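Local coordinates for protein pectinesterase A (Erwinia chrysanthemi, PDB 2NTP) that hydrolyses the methyl esters of pectin, releasing methanol and polygalacturonate, the first step in the maceration and soft-rotting of plant tissue, at residues 3-8 with 33-38; 53-58 with 96-101; 20-25 with 46-51. One frame throughout, in Å; residues are numbered along the deposited sequence.

Contact 1. Residues 3-8 with 33-38; sequences TYNAVV and TPFVIL
Strand 6-8 starts the right-handed parallel beta-helix as the outermost strand of its long sheet, and pairs in parallel with strand 35-38. The tight part is the backbone seam and the face carrying Ala6 and Ile37. Leu38 N gives its hydrogen to Ala6 O at 3.0 Å, and Leu38 O takes that of Val8 N at 2.7 Å, nearly along the C=O axis. Beside the seam Val8 CG2 meets Ile37 CG2 at 3.7 Å, both side chains packing under helix 21-26, while Ala6 CB lies obliquely near the Phe35 ring.

The other face and the N-terminal end are more open to solvent, with Thr3, Asn5 and Pro34 exposed. Yet Tyr4, its CG anti to the carbonyl carbon (chi1 -55°), packs closely here: Leu38 CB sits 3.7 Å from the Tyr4 ring centroid in a CH-pi contact, and Val36 CG1 comes up at the ring edge. Before the strand, Asn5 takes over the pairing: its N and, weakly, Ala6 N share Val36 O. Asn5 CB rests on one face of the Phe35 ring, amide and ring planes 17° apart. Asn5 OD1 accepts the hydrogen of Val36 N, 2.9 Å away, on an in-plane lone pair.

Contact 2. Residues 53-58 with 96-101; sequences NNLHLK and KDFSAQ
Backbone hydrogen bonds set the pairing of strands 55-58 and 99-101, which run parallel within 7° of each other. Ser99 N reaches Leu55 O, Leu57 N returns to Ser99 O at 2.9 Å, and Gln101 N closes on Leu57 O. In the loops ahead of the strands Asn54 N binds Lys96 O, and water 1 joins this end by bridging Leu55 N and Lys96 O. Here a side chain stands in for a backbone acceptor: Asn53 OD1 accepts from Lys96 N along a straight line at 2.8 Å, although that donor stands above the amide plane. Asp97, also ahead of the strand, turns its carboxylate to a salt bridge with Arg141 on the next coil.

This in-register, parallel pairing of strands from successive coils is the mark of the right-handed parallel beta-helix of pectinesterases.

Polar side chains gather on the face of His56 and Ser99. The imidazole is gripped at both nitrogens: His56 ND1 and Ser99 OG lie 2.7 Å apart, a hydrogen bond in which either may donate, and His56 NE2 gives its hydrogen to a lone pair of Asn54 OD1 at 2.7 Å, almost exactly in the ring plane. These two bonds fix the ring's rotation. Ser99 OG also meets water 2, which donates to Leu57 O. Farther along the same face, Lys58 and Gln101 extend side by side, both with CG anti to the backbone N, and water 3 spans Lys58 NZ and Gln101 OE1.

Apolar packing occupies the opposite face. Phe98, its CG anti to the backbone N (chi1 176°), brings CZ to within 3.8 Å of Leu57 CD1, which sits at the ring edge. The same ring approaches Leu55, Phe98 CE1 lying 4.2 Å from Leu55 CD2.

Contact 3. Residues 20-25 with 46-51; sequences TIADAI and ERLTIT
Ile25 and Ile50 meet tip to tip at the apolar centre, their CD1 methyls 3.5 Å apart and the two side chains crossing at about a right angle. The contact caps one end of the right-handed parallel beta-helix: helix 21-26, which links the first two strands of the long sheet, lies over the open end of the coil stack, and strand 48-50, first of a shorter parallel sheet, packs against it. Leu48 fills the middle. With CG anti to the carbonyl carbon (chi1 -52°), it divides its methyls between helix residues, Leu48 CD1 touching Ile21 CG2 at 3.8 Å and lying more loosely by Ile25 CD1, Leu48 CD2 reaching Ala22 CB. Beneath this layer Ile67 of strand 65-69 touches both Ile21 and Leu48, so the cluster continues into the coil that follows.

Outward, toward the start of the helix, the packing gives way to polar contacts. Thr20 is the N-cap: its OG1, in the crowded position between the backbone N and the carbonyl carbon (chi1 77°), accepts from Asp23 N at 3.1 Å. That leaves the amides of the first turn, Ile21 and Ala22, pointing out of the helix end, and Glu46 comes across from the other segment to take them. Its extended side chain sets the carboxylate over the helix N-terminus, where the helix dipole would favour its negative charge and probably keep it ionised. Thr20 CB and the CB of Ala22 lie against the same group, the latter 3.4 Å from Glu46 OE1. Each carboxylate oxygen uses its syn lone pair: Glu46 OE2 receives Ile21 N at 2.8 Å, and Glu46 OE1 receives Ala22 N at 2.9 Å.

How the contacts relate
Contacts 1 and 2 belong to one sheet, strands 35-39 and 55-59 being neighbours in it, with Ile37 N and Ile37 O probably hydrogen-bonded to His56 O and Lys58 N. Both are parallel pairings run by backbone bonds, but contact 1 lies at the sheet's outer edge, with several exposed residues, whereas contact 2 has none. Contact 3 lacks backbone pairing: its apolar side (Ile21, Leu48, Ile50) is buried, its polar end at Thr20 and Glu46 partly exposed, and no fully exposed residue touches. Its helix meets contact 1 through Ala24 and Ile25 against Val8, Phe35 and Ile37, and Leu55 of contact 2 packs on Ile25 and Ile50, so all three share one apolar interior.

Contact 1. Residues 3-8 with 33-38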
loop_
_atom_site.group_PDB
_atom_site.type_symbol
_atom_site.label_atom_id
_atom_site.label_comp_id
_atom_site.label_asym_id
_atom_site.label_seq_id
_atom_site.Cartn_x
_atom_site.Cartn_y
_atom_site.Cartn_z
ATOM N N THR A 3 -8.547 26.928 6.280
ATOM C CA THR A 3 -8.233 27.717 5.087
ATOM C C THR A 3 -7.230 26.990 4.184
ATOM O O THR A 3 -6.480 26.127 4.649
ATOM C CB THR A 3 -7.717 29.140 5.456
ATOM O OG1 THR A 3 -7.452 29.887 4.262
ATOM C CG2 THR A 3 -6.448 29.073 6.309
ATOM N N TYR A 4 -7.228 27.337 2.897
ATOM C CA TYR A 4 -6.332 26.705 1.928
ATOM C C TYR A 4 -5.258 27.664 1.421
ATOM O O TYR A 4 -5.546 28.816 1.082
ATOM C CB TYR A 4 -7.119 26.115 0.751
ATOM C CG TYR A 4 -8.207 25.146 1.162
ATOM C CD1 TYR A 4 -7.892 23.866 1.623
ATOM C CD2 TYR A 4 -9.550 25.511 1.094
ATOM C CE1 TYR A 4 -8.891 22.976 2.008
ATOM C CE2 TYR A 4 -10.555 24.629 1.475
ATOM C CZ TYR A 4 -10.218 23.365 1.930
ATOM O OH TYR A 4 -11.211 22.491 2.306
ATOM N N ASN A 5 -4.022 27.176 1.381
ATOM C CA ASN A 5 -2.894 27.939 0.855
ATOM C C ASN A 5 -2.878 27.974 -0.671
ATOM O O ASN A 5 -2.422 28.948 -1.272
ATOM C CB ASN A 5 -1.575 27.359 1.363
ATOM C CG ASN A 5 -1.438 27.447 2.869
ATOM O OD1 ASN A 5 -1.729 26.490 3.584
ATOM N ND2 ASN A 5 -0.995 28.602 3.360
ATOM N N ALA A 6 -3.368 26.901 -1.286
ATOM C CA ALA A 6 -3.459 26.794 -2.740
ATOM C C ALA A 6 -4.667 25.957 -3.140
ATOM O O ALA A 6 -5.106 25.093 -2.380
ATOM C CB ALA A 6 -2.183 26.190 -3.308
ATOM N N VAL A 7 -5.205 26.226 -4.328
ATOM C CA VAL A 7 -6.329 25.459 -4.870
ATOM C C VAL A 7 -5.985 24.961 -6.274
ATOM O O VAL A 7 -5.444 25.710 -7.088
ATOM C CB VAL A 7 -7.651 26.283 -4.896
ATOM C CG1 VAL A 7 -8.810 25.444 -5.424
ATOM C CG2 VAL A 7 -7.988 26.814 -3.505
ATOM N N VAL A 8 -6.287 23.690 -6.534
ATOM C CA VAL A 8 -6.108 23.085 -7.853
ATOM C C VAL A 8 -7.481 22.796 -8.456
ATOM O O VAL A 8 -8.359 22.262 -7.778
ATOM C CB VAL A 8 -5.276 21.770 -7.779
ATOM C CG1 VAL A 8 -5.006 21.211 -9.170
ATOM C CG2 VAL A 8 -3.963 22.002 -7.067
ATOM N N THR A 33 6.312 25.064 7.877
ATOM C CA THR A 33 4.983 25.562 8.224
ATOM C C THR A 33 3.942 24.756 7.443
ATOM O O THR A 33 4.230 24.302 6.330
ATOM C CB THR A 33 4.829 27.072 7.903
ATOM O OG1 THR A 33 5.322 27.339 6.583
ATOM C CG2 THR A 33 5.605 27.914 8.906
ATOM N N PRO A 34 2.741 24.554 8.022
ATOM C CA PRO A 34 1.718 23.791 7.296
ATOM C C PRO A 34 1.349 24.421 5.950
ATOM O O PRO A 34 1.211 25.644 5.848
ATOM C CB PRO A 34 0.514 23.800 8.248
ATOM C CG PRO A 34 0.777 24.900 9.212
ATOM C CD PRO A 34 2.260 24.997 9.344
ATOM N N PHE A 35 1.230 23.583 4.924
ATOM C CA PHE A 35 0.785 24.027 3.606
ATOM C C PHE A 35 -0.324 23.098 3.138
ATOM O O PHE A 35 -0.105 21.893 2.988
ATOM C CB PHE A 35 1.951 24.028 2.614
ATOM C CG PHE A 35 1.686 24.822 1.362
ATOM C CD1 PHE A 35 1.875 26.203 1.347
ATOM C CD2 PHE A 35 1.249 24.194 0.197
ATOM C CE1 PHE A 35 1.634 26.948 0.197
ATOM C CE2 PHE A 35 1.003 24.935 -0.963
ATOM C CZ PHE A 35 1.195 26.314 -0.958
ATOM N N VAL A 36 -1.507 23.667 2.924
ATOM C CA VAL A 36 -2.717 22.896 2.639
ATOM C C VAL A 36 -3.246 23.219 1.245
ATOM O O VAL A 36 -3.502 24.382 0.916
ATOM C CB VAL A 36 -3.819 23.161 3.695
ATOM C CG1 VAL A 36 -4.981 22.186 3.537
ATOM C CG2 VAL A 36 -3.232 23.088 5.109
ATOM N N ILE A 37 -3.411 22.174 0.434
ATOM C CA ILE A 37 -3.861 22.322 -0.947
ATOM C C ILE A 37 -5.214 21.647 -1.161
ATOM O O ILE A 37 -5.378 20.454 -0.878
ATOM C CB ILE A 37 -2.819 21.746 -1.941
ATOM C CG1 ILE A 37 -1.459 22.416 -1.728
ATOM C CG2 ILE A 37 -3.302 21.913 -3.393
ATOM C CD1 ILE A 37 -0.286 21.706 -2.403
ATOM N N LEU A 38 -6.184 22.419 -1.647
ATOM C CA LEU A 38 -7.472 21.865 -2.034
ATOM C C LEU A 38 -7.386 21.441 -3.489
ATOM O O LEU A 38 -6.927 22.207 -4.342
ATOM C CB LEU A 38 -8.610 22.876 -1.836
ATOM C CG LEU A 38 -10.025 22.459 -2.269
ATOM C CD1 LEU A 38 -10.591 21.320 -1.417
ATOM C CD2 LEU A 38 -10.973 23.662 -2.250
#

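Contact 2. Residues 53-58 with 96-101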
loop_
_atom_site.group_PDB
_atom_site.type_symbol
_atom_site.label_atom_id
_atom_site.label_comp_id
_atom_site.label_asym_id
_atom_site.label_seq_id
_atom_site.Cartn_x
_atom_site.Cartn_y
_atom_site.Cartn_z
ATOM N N ASN A 53 8.149 18.859 4.250
ATOM C CA ASN A 53 7.486 18.509 5.502
ATOM C C ASN A 53 6.208 19.313 5.710
ATOM O O ASN A 53 6.115 20.463 5.270
ATOM C CB ASN A 53 8.429 18.743 6.687
ATOM C CG ASN A 53 9.622 17.794 6.696
ATOM O OD1 ASN A 53 9.559 16.673 6.186
ATOM N ND2 ASN A 53 10.719 18.240 7.297
ATOM N N ASN A 54 5.230 18.703 6.385
ATOM C CA ASN A 54 4.000 19.391 6.789
ATOM C C ASN A 54 3.145 19.844 5.598
ATOM O O ASN A 54 2.516 20.908 5.629
ATOM C CB ASN A 54 4.351 20.578 7.708
ATOM C CG ASN A 54 3.302 20.844 8.780
ATOM O OD1 ASN A 54 2.238 20.222 8.823
ATOM N ND2 ASN A 54 3.609 21.791 9.661
ATOM N N LEU A 55 3.148 19.032 4.539
ATOM C CA LEU A 55 2.311 19.274 3.363
ATOM C C LEU A 55 1.049 18.435 3.454
ATOM O O LEU A 55 1.104 17.275 3.883
ATOM C CB LEU A 55 3.064 18.949 2.068
ATOM C CG LEU A 55 2.226 19.044 0.783
ATOM C CD1 LEU A 55 1.910 20.501 0.433
ATOM C CD2 LEU A 55 2.906 18.338 -0.366
ATOM N N HIS A 56 -0.075 19.028 3.053
ATOM C CA HIS A 56 -1.400 18.418 3.215
ATOM C C HIS A 56 -2.271 18.628 1.981
ATOM O O HIS A 56 -2.453 19.758 1.518
ATOM C CB HIS A 56 -2.080 18.966 4.470
ATOM C CG HIS A 56 -1.199 18.933 5.678
ATOM N ND1 HIS A 56 -1.093 17.825 6.492
ATOM C CD2 HIS A 56 -0.337 19.850 6.177
ATOM C CE1 HIS A 56 -0.227 18.071 7.455
ATOM N NE2 HIS A 56 0.259 19.287 7.278
ATOM N N LEU A 57 -2.782 17.522 1.447
ATOM C CA LEU A 57 -3.667 17.546 0.286
ATOM C C LEU A 57 -5.072 17.177 0.724
ATOM O O LEU A 57 -5.251 16.233 1.489
ATOM C CB LEU A 57 -3.182 16.572 -0.797
ATOM C CG LEU A 57 -1.727 16.671 -1.277
ATOM C CD1 LEU A 57 -1.424 15.603 -2.323
ATOM C CD2 LEU A 57 -1.425 18.069 -1.841
ATOM N N LYS A 58 -6.055 17.939 0.249
ATOM C CA LYS A 58 -7.464 17.660 0.506
ATOM C C LYS A 58 -8.237 17.698 -0.805
ATOM O O LYS A 58 -8.334 18.750 -1.438
ATOM C CB LYS A 58 -8.054 18.674 1.499
ATOM C CG LYS A 58 -9.475 18.350 1.943
ATOM C CD LYS A 58 -9.992 19.363 2.957
ATOM C CE LYS A 58 -11.438 19.074 3.342
ATOM N NZ LYS A 58 -11.903 19.950 4.463
ATOM N N LYS A 96 8.024 14.310 6.207
ATOM C CA LYS A 96 7.317 14.039 7.448
ATOM C C LYS A 96 6.023 14.830 7.530
ATOM O O LYS A 96 5.884 15.871 6.895
ATOM C CB LYS A 96 8.207 14.381 8.644
ATOM C CG LYS A 96 9.415 13.482 8.763
ATOM C CD LYS A 96 10.318 13.913 9.892
ATOM C CE LYS A 96 11.523 12.991 9.981
ATOM N NZ LYS A 96 12.246 12.916 8.680
ATOM N N ASP A 97 5.082 14.313 8.321
ATOM C CA ASP A 97 3.819 14.997 8.626
ATOM C C ASP A 97 2.987 15.345 7.396
ATOM O O ASP A 97 2.354 16.403 7.336
ATOM C CB ASP A 97 4.071 16.217 9.518
ATOM C CG ASP A 97 4.702 15.837 10.840
ATOM O OD1 ASP A 97 4.121 14.997 11.559
ATOM O OD2 ASP A 97 5.783 16.366 11.158
ATOM N N PHE A 98 2.993 14.435 6.422
ATOM C CA PHE A 98 2.138 14.542 5.252
ATOM C C PHE A 98 0.751 14.028 5.595
ATOM O O PHE A 98 0.618 13.073 6.360
ATOM C CB PHE A 98 2.702 13.706 4.092
ATOM C CG PHE A 98 1.814 13.688 2.872
ATOM C CD1 PHE A 98 1.834 14.752 1.971
ATOM C CD2 PHE A 98 0.940 12.620 2.632
ATOM C CE1 PHE A 98 1.006 14.755 0.847
ATOM C CE2 PHE A 98 0.103 12.617 1.510
ATOM C CZ PHE A 98 0.138 13.682 0.616
ATOM N N SER A 99 -0.275 14.652 5.027
ATOM C CA SER A 99 -1.612 14.060 5.031
ATOM C C SER A 99 -2.299 14.218 3.684
ATOM O O SER A 99 -2.082 15.201 2.972
ATOM C CB SER A 99 -2.488 14.608 6.166
ATOM O OG SER A 99 -2.892 15.946 5.943
ATOM N N ALA A 100 -3.101 13.215 3.331
ATOM C CA ALA A 100 -4.027 13.307 2.213
ATOM C C ALA A 100 -5.417 12.943 2.703
ATOM O O ALA A 100 -5.577 12.001 3.487
ATOM C CB ALA A 100 -3.601 12.384 1.075
ATOM N N GLN A 101 -6.417 13.692 2.241
ATOM C CA GLN A 101 -7.806 13.440 2.607
ATOM C C GLN A 101 -8.728 13.524 1.394
ATOM O O GLN A 101 -8.531 14.375 0.527
ATOM C CB GLN A 101 -8.278 14.433 3.679
ATOM C CG GLN A 101 -9.705 14.158 4.173
ATOM C CD GLN A 101 -10.263 15.250 5.069
ATOM O OE1 GLN A 101 -9.755 16.371 5.103
ATOM N NE2 GLN A 101 -11.326 14.922 5.797
HETATM O O HOH W 1 4.722 16.383 4.167
HETATM O O HOH W 2 -4.844 16.524 4.249
HETATM O O HOH W 3 -10.968 18.271 6.660
#

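Contact 3. Residues 20-25 with 46-51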
loop_
_atom_site.group_PDB
_atom_site.type_symbol
_atom_site.label_atom_id
_atom_site.label_comp_id
_atom_site.label_asym_id
_atom_site.label_seq_id
_atom_site.Cartn_x
_atom_site.Cartn_y
_atom_site.Cartn_z
ATOM N N THR A 20 -2.188 22.179 -12.239
ATOM C CA THR A 20 -1.647 20.881 -11.819
ATOM C C THR A 20 -1.313 20.858 -10.329
ATOM O O THR A 20 -0.972 21.886 -9.742
ATOM C CB THR A 20 -0.378 20.469 -12.617
ATOM O OG1 THR A 20 0.763 21.190 -12.134
ATOM C CG2 THR A 20 -0.551 20.697 -14.125
ATOM N N ILE A 21 -1.401 19.669 -9.733
ATOM C CA ILE A 21 -1.066 19.468 -8.320
ATOM C C ILE A 21 0.427 19.694 -8.070
ATOM O O ILE A 21 0.809 20.294 -7.067
ATOM C CB ILE A 21 -1.489 18.057 -7.824
ATOM C CG1 ILE A 21 -2.978 17.818 -8.096
ATOM C CG2 ILE A 21 -1.200 17.890 -6.331
ATOM C CD1 ILE A 21 -3.377 16.341 -8.059
ATOM N N ALA A 22 1.262 19.218 -8.990
ATOM C CA ALA A 22 2.709 19.432 -8.918
ATOM C C ALA A 22 3.083 20.913 -8.807
ATOM O O ALA A 22 3.967 21.270 -8.027
ATOM C CB ALA A 22 3.401 18.801 -10.115
ATOM N N ASP A 23 2.409 21.757 -9.590
ATOM C CA ASP A 23 2.643 23.203 -9.551
ATOM C C ASP A 23 2.239 23.810 -8.207
ATOM O O ASP A 23 2.969 24.643 -7.665
ATOM C CB ASP A 23 1.925 23.914 -10.703
ATOM C CG ASP A 23 2.560 23.631 -12.059
ATOM O OD1 ASP A 23 3.712 23.145 -12.108
ATOM O OD2 ASP A 23 1.904 23.901 -13.085
ATOM N N ALA A 24 1.091 23.385 -7.679
ATOM C CA ALA A 24 0.608 23.861 -6.374
ATOM C C ALA A 24 1.565 23.477 -5.244
ATOM O O ALA A 24 1.864 24.293 -4.368
ATOM C CB ALA A 24 -0.798 23.339 -6.094
ATOM N N ILE A 25 2.052 22.236 -5.275
ATOM C CA ILE A 25 3.016 21.752 -4.285
ATOM C C ILE A 25 4.341 22.513 -4.362
ATOM O O ILE A 25 4.907 22.903 -3.339
ATOM C CB ILE A 25 3.280 20.237 -4.432
ATOM C CG1 ILE A 25 2.005 19.445 -4.124
ATOM C CG2 ILE A 25 4.421 19.798 -3.514
ATOM C CD1 ILE A 25 2.073 17.981 -4.490
ATOM N N GLU A 46 -0.743 12.785 -13.118
ATOM C CA GLU A 46 0.494 13.305 -12.561
ATOM C C GLU A 46 1.185 12.257 -11.711
ATOM O O GLU A 46 0.530 11.393 -11.116
ATOM C CB GLU A 46 0.212 14.531 -11.689
ATOM C CG GLU A 46 -0.446 15.687 -12.417
ATOM C CD GLU A 46 -0.564 16.915 -11.550
ATOM O OE1 GLU A 46 0.460 17.313 -10.958
ATOM O OE2 GLU A 46 -1.675 17.480 -11.475
ATOM N N ARG A 47 2.507 12.348 -11.668
ATOM C CA ARG A 47 3.313 11.610 -10.712
ATOM C C ARG A 47 3.977 12.628 -9.787
ATOM O O ARG A 47 4.516 13.647 -10.249
ATOM C CB ARG A 47 4.352 10.760 -11.431
ATOM C CG ARG A 47 3.743 9.830 -12.475
ATOM C CD ARG A 47 4.779 8.886 -13.038
ATOM N NE ARG A 47 5.290 8.009 -11.996
ATOM C CZ ARG A 47 6.466 7.392 -12.025
ATOM N NH1 ARG A 47 7.298 7.545 -13.052
ATOM N NH2 ARG A 47 6.815 6.623 -11.008
ATOM N N LEU A 48 3.915 12.358 -8.486
ATOM C CA LEU A 48 4.357 13.314 -7.476
ATOM C C LEU A 48 5.364 12.713 -6.510
ATOM O O LEU A 48 5.236 11.554 -6.110
ATOM C CB LEU A 48 3.156 13.851 -6.688
ATOM C CG LEU A 48 1.973 14.416 -7.480
ATOM C CD1 LEU A 48 0.760 14.593 -6.572
ATOM C CD2 LEU A 48 2.339 15.724 -8.171
ATOM N N THR A 49 6.360 13.513 -6.136
ATOM C CA THR A 49 7.288 13.153 -5.070
ATOM C C THR A 49 7.258 14.275 -4.046
ATOM O O THR A 49 7.550 15.431 -4.364
ATOM C CB THR A 49 8.722 12.918 -5.589
ATOM O OG1 THR A 49 8.704 11.856 -6.548
ATOM C CG2 THR A 49 9.664 12.545 -4.442
ATOM N N ILE A 50 6.873 13.926 -2.825
ATOM C CA ILE A 50 6.700 14.901 -1.751
ATOM C C ILE A 50 7.944 14.937 -0.877
ATOM O O ILE A 50 8.275 13.951 -0.222
ATOM C CB ILE A 50 5.457 14.565 -0.875
ATOM C CG1 ILE A 50 4.177 14.467 -1.723
ATOM C CG2 ILE A 50 5.329 15.547 0.293
ATOM C CD1 ILE A 50 3.950 15.596 -2.702
ATOM N N THR A 51 8.630 16.078 -0.869
ATOM C CA THR A 51 9.864 16.228 -0.100
ATOM C C THR A 51 9.756 17.342 0.932
ATOM O O THR A 51 10.678 17.549 1.722
ATOM C CB THR A 51 11.083 16.508 -1.010
ATOM O OG1 THR A 51 10.838 17.687 -1.785
ATOM C CG2 THR A 51 11.346 15.320 -1.935
#